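Local structure of beta-L-arabinobiosidase (Bacteroides thetaiotaomicron, 5MQR) at residues D803-S808 against C940-A945; A881-A886 against T924-H929; G944-F949 against E996-V1001. The protein is a glycoside hydrolase of plant pectin breakdown, probably acting on beta-L-arabinofuranosyl linkages. All coordinates share one frame; numbering follows the deposited sequence.

Contact 1. Residues D803-S808 against C940-A945; sequences DGMEES and CEWDGA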
loop_
_atom_site.group_PDB
_atom_site.type_symbol
_atom_site.label_atom_id
_atom_site.label_comp_id
_atom_site.label_asym_id
_atom_site.label_seq_id
_atom_site.Cartn_x
_atom_site.Cartn_y
_atom_site.Cartn_z
ATOM N N ASP A 803 -11.466 36.914 26.940
ATOM C CA ASP A 803 -11.332 35.998 25.793
ATOM C C ASP A 803 -9.878 35.705 25.442
ATOM O O ASP A 803 -9.634 34.992 24.483
ATOM C CB ASP A 803 -12.006 36.550 24.523
ATOM C CG ASP A 803 -13.509 36.470 24.567
ATOM O OD1 ASP A 803 -14.081 35.578 25.225
ATOM O OD2 ASP A 803 -14.135 37.303 23.900
ATOM N N GLY A 804 -8.916 36.219 26.210
ATOM C CA GLY A 804 -7.508 36.186 25.826
ATOM C C GLY A 804 -7.136 37.125 24.692
ATOM O O GLY A 804 -6.092 36.946 24.064
HETATM N N MSE A 805 -7.972 38.127 24.420
HETATM C CA MSE A 805 -7.801 38.950 23.235
HETATM C C MSE A 805 -7.779 40.421 23.574
HETATM O O MSE A 805 -8.532 41.226 23.014
HETATM C CB MSE A 805 -8.859 38.602 22.181
HETATM C CG MSE A 805 -9.025 37.101 21.977
HETATM SE SE MSE A 805 -10.401 36.776 20.620
HETATM C CE MSE A 805 -10.251 34.813 20.547
ATOM N N GLU A 806 -6.866 40.798 24.461
ATOM C CA GLU A 806 -6.675 42.211 24.788
ATOM C C GLU A 806 -6.337 43.085 23.557
ATOM O O GLU A 806 -5.714 42.623 22.593
ATOM C CB GLU A 806 -5.600 42.359 25.865
ATOM C CG GLU A 806 -4.191 42.060 25.382
ATOM C CD GLU A 806 -3.091 42.271 26.432
ATOM O OE1 GLU A 806 -3.381 42.658 27.610
ATOM O OE2 GLU A 806 -1.902 42.063 26.036
ATOM N N GLU A 807 -6.757 44.351 23.627
ATOM C CA GLU A 807 -6.544 45.352 22.576
ATOM C C GLU A 807 -7.169 44.982 21.217
ATOM O O GLU A 807 -6.619 45.326 20.166
ATOM C CB GLU A 807 -5.049 45.676 22.359
ATOM C CG GLU A 807 -4.125 45.677 23.566
ATOM C CD GLU A 807 -4.648 46.439 24.754
ATOM O OE1 GLU A 807 -5.181 47.552 24.587
ATOM O OE2 GLU A 807 -4.514 45.883 25.872
ATOM N N SER A 808 -8.306 44.292 21.237
ATOM C CA SER A 808 -9.074 44.087 20.027
ATOM C C SER A 808 -9.706 45.427 19.654
ATOM O O SER A 808 -9.857 46.294 20.505
ATOM C CB SER A 808 -10.153 43.020 20.235
ATOM O OG SER A 808 -11.232 43.491 21.028
ATOM N N CYS A 940 1.343 42.121 22.875
ATOM C CA CYS A 940 0.197 41.226 22.614
ATOM C C CYS A 940 -1.115 41.940 22.303
ATOM O O CYS A 940 -2.016 41.975 23.140
ATOM C CB CYS A 940 0.027 40.212 23.760
ATOM S SG CYS A 940 1.504 39.215 24.044
ATOM N N GLU A 941 -1.219 42.464 21.083
ATOM C CA GLU A 941 -2.388 43.216 20.637
ATOM C C GLU A 941 -3.179 42.403 19.612
ATOM O O GLU A 941 -2.588 41.815 18.709
ATOM C CB GLU A 941 -1.978 44.553 20.014
ATOM C CG GLU A 941 -0.959 45.361 20.808
ATOM C CD GLU A 941 0.499 44.919 20.597
ATOM O OE1 GLU A 941 0.805 44.228 19.577
ATOM O OE2 GLU A 941 1.342 45.260 21.467
ATOM N N TRP A 942 -4.510 42.433 19.727
ATOM C CA TRP A 942 -5.416 41.628 18.892
ATOM C C TRP A 942 -6.187 42.466 17.863
ATOM O O TRP A 942 -7.229 42.038 17.344
ATOM C CB TRP A 942 -6.384 40.850 19.782
ATOM C CG TRP A 942 -5.760 39.685 20.459
ATOM C CD1 TRP A 942 -4.873 39.709 21.487
ATOM C CD2 TRP A 942 -5.993 38.296 20.160
ATOM N NE1 TRP A 942 -4.521 38.422 21.838
ATOM C CE2 TRP A 942 -5.193 37.540 21.041
ATOM C CE3 TRP A 942 -6.804 37.625 19.243
ATOM C CZ2 TRP A 942 -5.195 36.154 21.045
ATOM C CZ3 TRP A 942 -6.778 36.252 19.227
ATOM C CH2 TRP A 942 -5.990 35.529 20.128
ATOM N N ASP A 943 -5.619 43.618 17.515
ATOM C CA ASP A 943 -6.230 44.527 16.543
ATOM C C ASP A 943 -5.695 44.348 15.122
ATOM O O ASP A 943 -5.678 45.309 14.335
ATOM C CB ASP A 943 -6.122 45.998 17.013
ATOM C CG ASP A 943 -4.696 46.484 17.168
ATOM O OD1 ASP A 943 -3.747 45.652 17.270
ATOM O OD2 ASP A 943 -4.544 47.741 17.188
ATOM N N GLY A 944 -5.287 43.128 14.766
ATOM C CA GLY A 944 -4.923 42.859 13.379
ATOM C C GLY A 944 -3.835 41.844 13.114
ATOM O O GLY A 944 -3.909 41.124 12.129
ATOM N N ALA A 945 -2.826 41.785 13.979
ATOM C CA ALA A 945 -1.706 40.860 13.806
ATOM C C ALA A 945 -2.189 39.415 13.715
ATOM O O ALA A 945 -3.319 39.116 14.109
ATOM C CB ALA A 945 -0.721 41.017 14.969
#

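Contact 2. Residues A881-A886 against T924-H929; sequences ANVREA and TAERRH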
loop_
_atom_site.group_PDB
_atom_site.type_symbol
_atom_site.label_atom_id
_atom_site.label_comp_id
_atom_site.label_asym_id
_atom_site.label_seq_id
_atom_site.Cartn_x
_atom_site.Cartn_y
_atom_site.Cartn_z
ATOM N N ALA A 881 -20.123 46.999 16.807
ATOM C CA ALA A 881 -18.772 47.528 16.831
ATOM C C ALA A 881 -18.326 47.972 15.448
ATOM O O ALA A 881 -17.360 48.719 15.354
ATOM C CB ALA A 881 -17.800 46.513 17.392
ATOM N N ASN A 882 -19.024 47.519 14.398
ATOM C CA ASN A 882 -18.729 47.897 13.018
ATOM C C ASN A 882 -17.270 47.666 12.672
ATOM O O ASN A 882 -16.595 48.570 12.172
ATOM C CB ASN A 882 -19.112 49.353 12.748
ATOM C CG ASN A 882 -20.602 49.564 12.746
ATOM O OD1 ASN A 882 -21.367 48.743 12.227
ATOM N ND2 ASN A 882 -21.029 50.677 13.306
ATOM N N VAL A 883 -16.798 46.457 12.999
ATOM C CA VAL A 883 -15.491 45.967 12.610
ATOM C C VAL A 883 -15.579 44.463 12.362
ATOM O O VAL A 883 -16.084 43.704 13.200
ATOM C CB VAL A 883 -14.404 46.320 13.659
ATOM C CG1 VAL A 883 -14.723 45.775 15.045
ATOM C CG2 VAL A 883 -13.028 45.857 13.179
ATOM N N ARG A 884 -15.127 44.042 11.188
ATOM C CA ARG A 884 -15.029 42.633 10.873
ATOM C C ARG A 884 -13.747 42.098 11.511
ATOM O O ARG A 884 -12.635 42.586 11.205
ATOM C CB ARG A 884 -14.992 42.399 9.369
ATOM C CG ARG A 884 -16.198 42.905 8.594
ATOM C CD ARG A 884 -16.077 42.446 7.153
ATOM N NE ARG A 884 -17.165 42.900 6.291
ATOM C CZ ARG A 884 -17.311 44.135 5.806
ATOM N NH1 ARG A 884 -16.445 45.104 6.102
ATOM N NH2 ARG A 884 -18.349 44.402 5.025
ATOM N N GLU A 885 -13.908 41.119 12.396
ATOM C CA GLU A 885 -12.773 40.491 13.093
ATOM C C GLU A 885 -12.778 38.991 12.848
ATOM O O GLU A 885 -13.779 38.431 12.431
ATOM C CB GLU A 885 -12.831 40.788 14.600
ATOM C CG GLU A 885 -12.689 42.266 14.948
ATOM C CD GLU A 885 -12.976 42.573 16.411
ATOM O OE1 GLU A 885 -14.057 42.197 16.930
ATOM O OE2 GLU A 885 -12.106 43.197 17.051
ATOM N N ALA A 886 -11.665 38.341 13.149
ATOM C CA ALA A 886 -11.581 36.885 13.009
ATOM C C ALA A 886 -12.611 36.189 13.896
ATOM O O ALA A 886 -13.091 35.097 13.535
ATOM C CB ALA A 886 -10.180 36.383 13.345
ATOM N N THR A 924 -6.298 39.107 12.496
ATOM C CA THR A 924 -7.330 39.084 13.542
ATOM C C THR A 924 -8.401 40.154 13.352
ATOM O O THR A 924 -9.402 40.130 14.051
ATOM C CB THR A 924 -6.739 39.246 14.947
ATOM O OG1 THR A 924 -5.639 40.169 14.914
ATOM C CG2 THR A 924 -6.276 37.904 15.476
ATOM N N ALA A 925 -8.187 41.071 12.412
ATOM C CA ALA A 925 -9.125 42.141 12.121
ATOM C C ALA A 925 -8.967 42.525 10.669
ATOM O O ALA A 925 -7.884 42.379 10.081
ATOM C CB ALA A 925 -8.858 43.349 13.013
ATOM N N GLU A 926 -10.045 42.993 10.073
ATOM C CA GLU A 926 -10.009 43.318 8.656
ATOM C C GLU A 926 -8.973 44.414 8.385
ATOM O O GLU A 926 -8.931 45.429 9.071
ATOM C CB GLU A 926 -11.402 43.715 8.152
ATOM C CG GLU A 926 -12.001 44.935 8.844
ATOM C CD GLU A 926 -13.397 45.249 8.402
ATOM O OE1 GLU A 926 -13.793 44.870 7.276
ATOM O OE2 GLU A 926 -14.097 45.901 9.202
ATOM N N ARG A 927 -8.150 44.208 7.366
ATOM C CA ARG A 927 -7.038 45.121 7.074
ATOM C C ARG A 927 -7.478 46.541 6.662
ATOM O O ARG A 927 -6.735 47.506 6.883
ATOM C CB ARG A 927 -6.127 44.493 6.033
ATOM C CG ARG A 927 -5.455 43.240 6.574
ATOM C CD ARG A 927 -4.641 42.532 5.517
ATOM N NE ARG A 927 -3.396 43.235 5.235
ATOM C CZ ARG A 927 -2.659 43.092 4.129
ATOM N NH1 ARG A 927 -3.016 42.263 3.143
ATOM N NH2 ARG A 927 -1.543 43.797 4.003
ATOM N N ARG A 928 -8.685 46.662 6.092
ATOM C CA ARG A 928 -9.288 47.965 5.736
ATOM C C ARG A 928 -9.672 48.867 6.903
ATOM O O ARG A 928 -9.934 50.051 6.699
ATOM C CB ARG A 928 -10.554 47.765 4.881
ATOM C CG ARG A 928 -11.737 47.099 5.595
ATOM C CD ARG A 928 -12.978 47.134 4.717
ATOM N NE ARG A 928 -12.834 46.268 3.551
ATOM C CZ ARG A 928 -12.994 44.942 3.554
ATOM N NH1 ARG A 928 -13.317 44.277 4.665
ATOM N NH2 ARG A 928 -12.840 44.265 2.426
ATOM N N HIS A 929 -9.774 48.320 8.108
ATOM C CA HIS A 929 -10.305 49.098 9.197
ATOM C C HIS A 929 -9.293 50.163 9.657
ATOM O O HIS A 929 -8.111 49.850 9.858
ATOM C CB HIS A 929 -10.752 48.221 10.359
ATOM C CG HIS A 929 -11.681 48.925 11.285
ATOM N ND1 HIS A 929 -11.230 49.655 12.353
ATOM C CD2 HIS A 929 -13.026 49.055 11.276
ATOM C CE1 HIS A 929 -12.255 50.205 12.977
ATOM N NE2 HIS A 929 -13.360 49.851 12.346
HETATM O O HOH W 1 -15.449 50.325 14.252
#

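Contact 3. Residues G944-F949 against E996-V1001; sequences GAIWPF and EYLDEV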
loop_
_atom_site.group_PDB
_atom_site.type_symbol
_atom_site.label_atom_id
_atom_site.label_comp_id
_atom_site.label_asym_id
_atom_site.label_seq_id
_atom_site.Cartn_x
_atom_site.Cartn_y
_atom_site.Cartn_z
ATOM N N GLY A 944 -5.287 43.128 14.766
ATOM C CA GLY A 944 -4.923 42.859 13.379
ATOM C C GLY A 944 -3.835 41.844 13.114
ATOM O O GLY A 944 -3.909 41.124 12.129
ATOM N N ALA A 945 -2.826 41.785 13.979
ATOM C CA ALA A 945 -1.706 40.860 13.806
ATOM C C ALA A 945 -2.189 39.415 13.715
ATOM O O ALA A 945 -3.319 39.116 14.109
ATOM C CB ALA A 945 -0.721 41.017 14.969
ATOM N N ILE A 946 -1.332 38.520 13.225
ATOM C CA ILE A 946 -1.696 37.100 13.085
ATOM C C ILE A 946 -1.450 36.426 14.418
ATOM O O ILE A 946 -0.352 36.504 14.968
ATOM C CB ILE A 946 -0.901 36.399 11.971
ATOM C CG1 ILE A 946 -1.141 37.104 10.641
ATOM C CG2 ILE A 946 -1.255 34.915 11.858
ATOM C CD1 ILE A 946 -0.403 36.498 9.476
ATOM N N TRP A 947 -2.494 35.785 14.936
ATOM C CA TRP A 947 -2.450 34.983 16.171
ATOM C C TRP A 947 -2.823 33.534 15.800
ATOM O O TRP A 947 -3.941 33.279 15.346
ATOM C CB TRP A 947 -3.453 35.514 17.199
ATOM C CG TRP A 947 -2.984 36.705 17.951
ATOM C CD1 TRP A 947 -3.071 38.021 17.553
ATOM C CD2 TRP A 947 -2.356 36.716 19.230
ATOM N NE1 TRP A 947 -2.517 38.834 18.494
ATOM C CE2 TRP A 947 -2.074 38.066 19.543
ATOM C CE3 TRP A 947 -1.986 35.718 20.139
ATOM C CZ2 TRP A 947 -1.448 38.442 20.743
ATOM C CZ3 TRP A 947 -1.371 36.084 21.325
ATOM C CH2 TRP A 947 -1.096 37.439 21.617
ATOM N N PRO A 948 -1.899 32.578 15.981
ATOM C CA PRO A 948 -2.277 31.192 15.697
ATOM C C PRO A 948 -3.537 30.713 16.430
ATOM O O PRO A 948 -4.304 29.945 15.853
ATOM C CB PRO A 948 -1.026 30.389 16.106
ATOM C CG PRO A 948 0.106 31.347 15.873
ATOM C CD PRO A 948 -0.445 32.735 16.145
ATOM N N PHE A 949 -3.761 31.178 17.669
ATOM C CA PHE A 949 -5.023 30.890 18.397
ATOM C C PHE A 949 -6.221 31.146 17.500
ATOM O O PHE A 949 -7.116 30.299 17.376
ATOM C CB PHE A 949 -5.123 31.783 19.635
ATOM C CG PHE A 949 -6.263 31.455 20.561
ATOM C CD1 PHE A 949 -7.572 31.839 20.252
ATOM C CD2 PHE A 949 -6.015 30.845 21.795
ATOM C CE1 PHE A 949 -8.617 31.595 21.138
ATOM C CE2 PHE A 949 -7.061 30.588 22.681
ATOM C CZ PHE A 949 -8.361 30.971 22.357
ATOM N N GLU A 996 3.889 33.448 19.863
ATOM C CA GLU A 996 2.641 34.019 20.325
ATOM C C GLU A 996 1.824 34.650 19.208
ATOM O O GLU A 996 0.654 34.322 19.033
ATOM C CB GLU A 996 2.911 35.003 21.456
ATOM C CG GLU A 996 3.552 34.343 22.669
ATOM C CD GLU A 996 3.833 35.339 23.773
ATOM O OE1 GLU A 996 2.874 35.991 24.291
ATOM O OE2 GLU A 996 5.034 35.470 24.096
ATOM N N TYR A 997 2.440 35.571 18.481
ATOM C CA TYR A 997 1.797 36.260 17.371
ATOM C C TYR A 997 2.832 36.898 16.477
ATOM O O TYR A 997 3.968 37.117 16.902
ATOM C CB TYR A 997 0.783 37.301 17.882
ATOM C CG TYR A 997 1.312 38.607 18.476
ATOM C CD1 TYR A 997 2.269 38.629 19.496
ATOM C CD2 TYR A 997 0.789 39.825 18.060
ATOM C CE1 TYR A 997 2.708 39.834 20.043
ATOM C CE2 TYR A 997 1.216 41.033 18.598
ATOM C CZ TYR A 997 2.177 41.040 19.586
ATOM O OH TYR A 997 2.573 42.260 20.120
ATOM N N LEU A 998 2.440 37.197 15.241
ATOM C CA LEU A 998 3.394 37.693 14.244
ATOM C C LEU A 998 2.819 38.766 13.326
ATOM O O LEU A 998 1.601 38.905 13.166
ATOM C CB LEU A 998 3.908 36.519 13.390
ATOM C CG LEU A 998 2.815 35.815 12.581
ATOM C CD1 LEU A 998 3.216 35.687 11.125
ATOM C CD2 LEU A 998 2.413 34.456 13.138
ATOM N N ASP A 999 3.730 39.489 12.702
ATOM C CA ASP A 999 3.408 40.543 11.763
ATOM C C ASP A 999 2.834 39.942 10.472
ATOM O O ASP A 999 3.424 39.039 9.887
ATOM C CB ASP A 999 4.666 41.363 11.477
ATOM C CG ASP A 999 4.380 42.589 10.653
ATOM O OD1 ASP A 999 3.972 42.452 9.477
ATOM O OD2 ASP A 999 4.535 43.695 11.182
ATOM N N GLU A 1000 1.667 40.439 10.063
ATOM C CA GLU A 1000 0.916 39.870 8.943
ATOM C C GLU A 1000 1.570 40.085 7.571
ATOM O O GLU A 1000 1.369 39.273 6.649
ATOM C CB GLU A 1000 -0.542 40.390 8.931
ATOM C CG GLU A 1000 -0.774 41.806 8.371
ATOM C CD GLU A 1000 -0.309 42.968 9.265
ATOM O OE1 GLU A 1000 0.033 42.755 10.462
ATOM O OE2 GLU A 1000 -0.311 44.130 8.767
ATOM N N VAL A 1001 2.320 41.186 7.445
ATOM C CA VAL A 1001 3.051 41.535 6.207
ATOM C C VAL A 1001 4.473 40.946 6.175
ATOM O O VAL A 1001 4.914 40.479 5.119
ATOM C CB VAL A 1001 3.139 43.068 6.011
ATOM C CG1 VAL A 1001 3.991 43.463 4.789
ATOM C CG2 VAL A 1001 1.745 43.673 5.896
HETATM O O HOH W 2 -1.379 32.274 19.527
#

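Contact 1. Residues D803-S808 against C940-A945
Trp942 lays one face of its indole against the backbone and side chain of Met805, a selenomethionine, and loses far more surface to the contact than any other residue. Met805 CA stands 3.4 Å from the centroid of the five-membered ring of Trp942, only 5° off the ring normal, which makes a CH-pi contact. From there the side chain runs on over the six-membered ring, with CB 3.5 Å from Trp942 CD2 and SE in an oblique Met-aromatic contact. The chain is extended beyond CG, and this carries the selenium out along the indole. Trp947 stacks on Trp942, and Ala950 of helix 948-964 also packs against it.

Glu806 meets the second loop twice. Glu806 O, which lies at the indole edge near its plane, receives a weak hydrogen bond from Trp942 N (3.1 Å, 132°). The extended side chain, meanwhile, reaches back alongside Cys940, where Glu806 OE2 lies 2.9 Å from Cys940 O; both are acceptors, so this proximity is not a bond.

Glu807 contributes its base. Its CB sits 4.0 Å from Glu941 CA, and its O lies 3.3 Å from Asp943 CB. A bend at chi2 (-48°) then turns the carboxylate away to a salt bridge with Arg813.

A bound HEPES molecule lies about 4 Å from the Glu806 side chain at its nearest atoms. Two loops meeting beside a bound buffer molecule are consistent with the (alpha/alpha)6 barrel of MGH1-like glycoside hydrolases, whose loops commonly line the substrate cleft.

Contact 2. Residues A881-A886 against T924-H929
Glu885 and Ala925 face each other as a single beta bridge between two loops of the MGH1-like domain, and beside it Arg884, Glu926 and Arg928 form a salt-bridge network. The backbones run antiparallel. Their hydrogen bonds lie to either side of the bridged pair: Glu926 N donates to Arg884 O at 2.9 Å, and Ala886 N donates to Thr924 O at 3.0 Å.

The carboxylate of Glu926 serves both main chain and side chains. Glu926 OE2 accepts from the backbone N of Arg884 at 2.9 Å, from above the carboxylate plane. Glu926 OE1 takes two charged donors, using its syn lone pair for Arg884 NH1 and receiving Arg928 NH1 at 2.7 Å nearly along its C-O axis. Each guanidinium presents its edge, and that of Arg884 is turned 73° from the carboxylate. With CG set between the backbone N and the carbonyl carbon (chi1 60°) and an extended chain, Glu926 crosses obliquely to Arg884 and reaches its backbone N-H. The two NH1 atoms of Arg884 and Arg928 come within 3.5 Å; the shared carboxylate would offset that, and Glu909 supplies Arg928 with a second acid.

The clearest apolar contact is at the end of the turn. A type I turn from Glu926 to His929 brings the imidazole against Val883, whose CG2 lies over one ring face, 3.7 Å from His929 CD2. At the adjacent ring nitrogen, a water donates to Ala881 O and also hydrogen-bonds His929 NE2 at 2.9 Å.

Contact 3. Residues G944-F949 against E996-V1001
Ile946 fits its branched side chain into the hollow between Leu998 and Glu1000. Its CB rests 3.8 Å from Leu998 CG, and CG2 faces Leu998 CD2. The other branch points along the loop: CG1 lies beside the backbone N (chi1 -59°) and chi2 is fully extended, which lays CD1 3.7 Å from Glu1000 CA. The Glu1000 side chain contributes its CB to this wall before its carboxylate turns off to Arg933.

On the neighbouring residues the bumps are exchanged for flat surfaces. Tyr997 CB sits over the centre of the Trp947 indole face, 3.4 Å from CE2, in a CH-pi contact. The phenol follows at a slant, its plane 19° from that of the indole and slid so far across it that the six-membered ring and the phenol barely overlap. Ala945 CB closes in at the edge of the phenol, 3.6 Å from Tyr997 CD2. Beyond the contact the Tyr997 hydroxyl hydrogen-bonds to the Glu941 carboxylate, and Trp947 NE1 donates to the carbonyl of the same residue.

The backbones bring these shapes into register. Ile946 N donates to Leu998 O at 3.0 Å, and Leu998 N returns a bond to Ile946 O at 2.9 Å, making an antiparallel hydrogen-bonded pair. Pro948 CD and Trp947 CE3 both approach Glu996 O, which accepts from a water that in turn takes the N-H of Phe949 in the first turn of the helix.

Trp947 occupies the N-cap position, and the single beta bridge and the aromatic packing join the 996-1001 loop to the entry of helix 948-964, in the six-hairpin glycosidase domain.

All three contacts lie close together within the MGH1-like domain and use the loop before helix 948-964 or the start of that helix. Contact 3 is the most completely buried, every touching residue being enclosed, and relies on apolar and aromatic packing. Contact 2 is also largely buried but depends on charge and backbone bonds, while contact 1 is less enclosed and has one weak hydrogen bond and otherwise packs through Trp942. Gly944 and Ala945 lie in a segment of both contacts 1 and 3. Their carbonyls meet Thr924 of contact 2 in probable hydrogen bonds: Gly944 O to Thr924 N, and Ala945 O to Thr924 OG1. The Trp942-Trp947 stack joins contact 1 to contact 3.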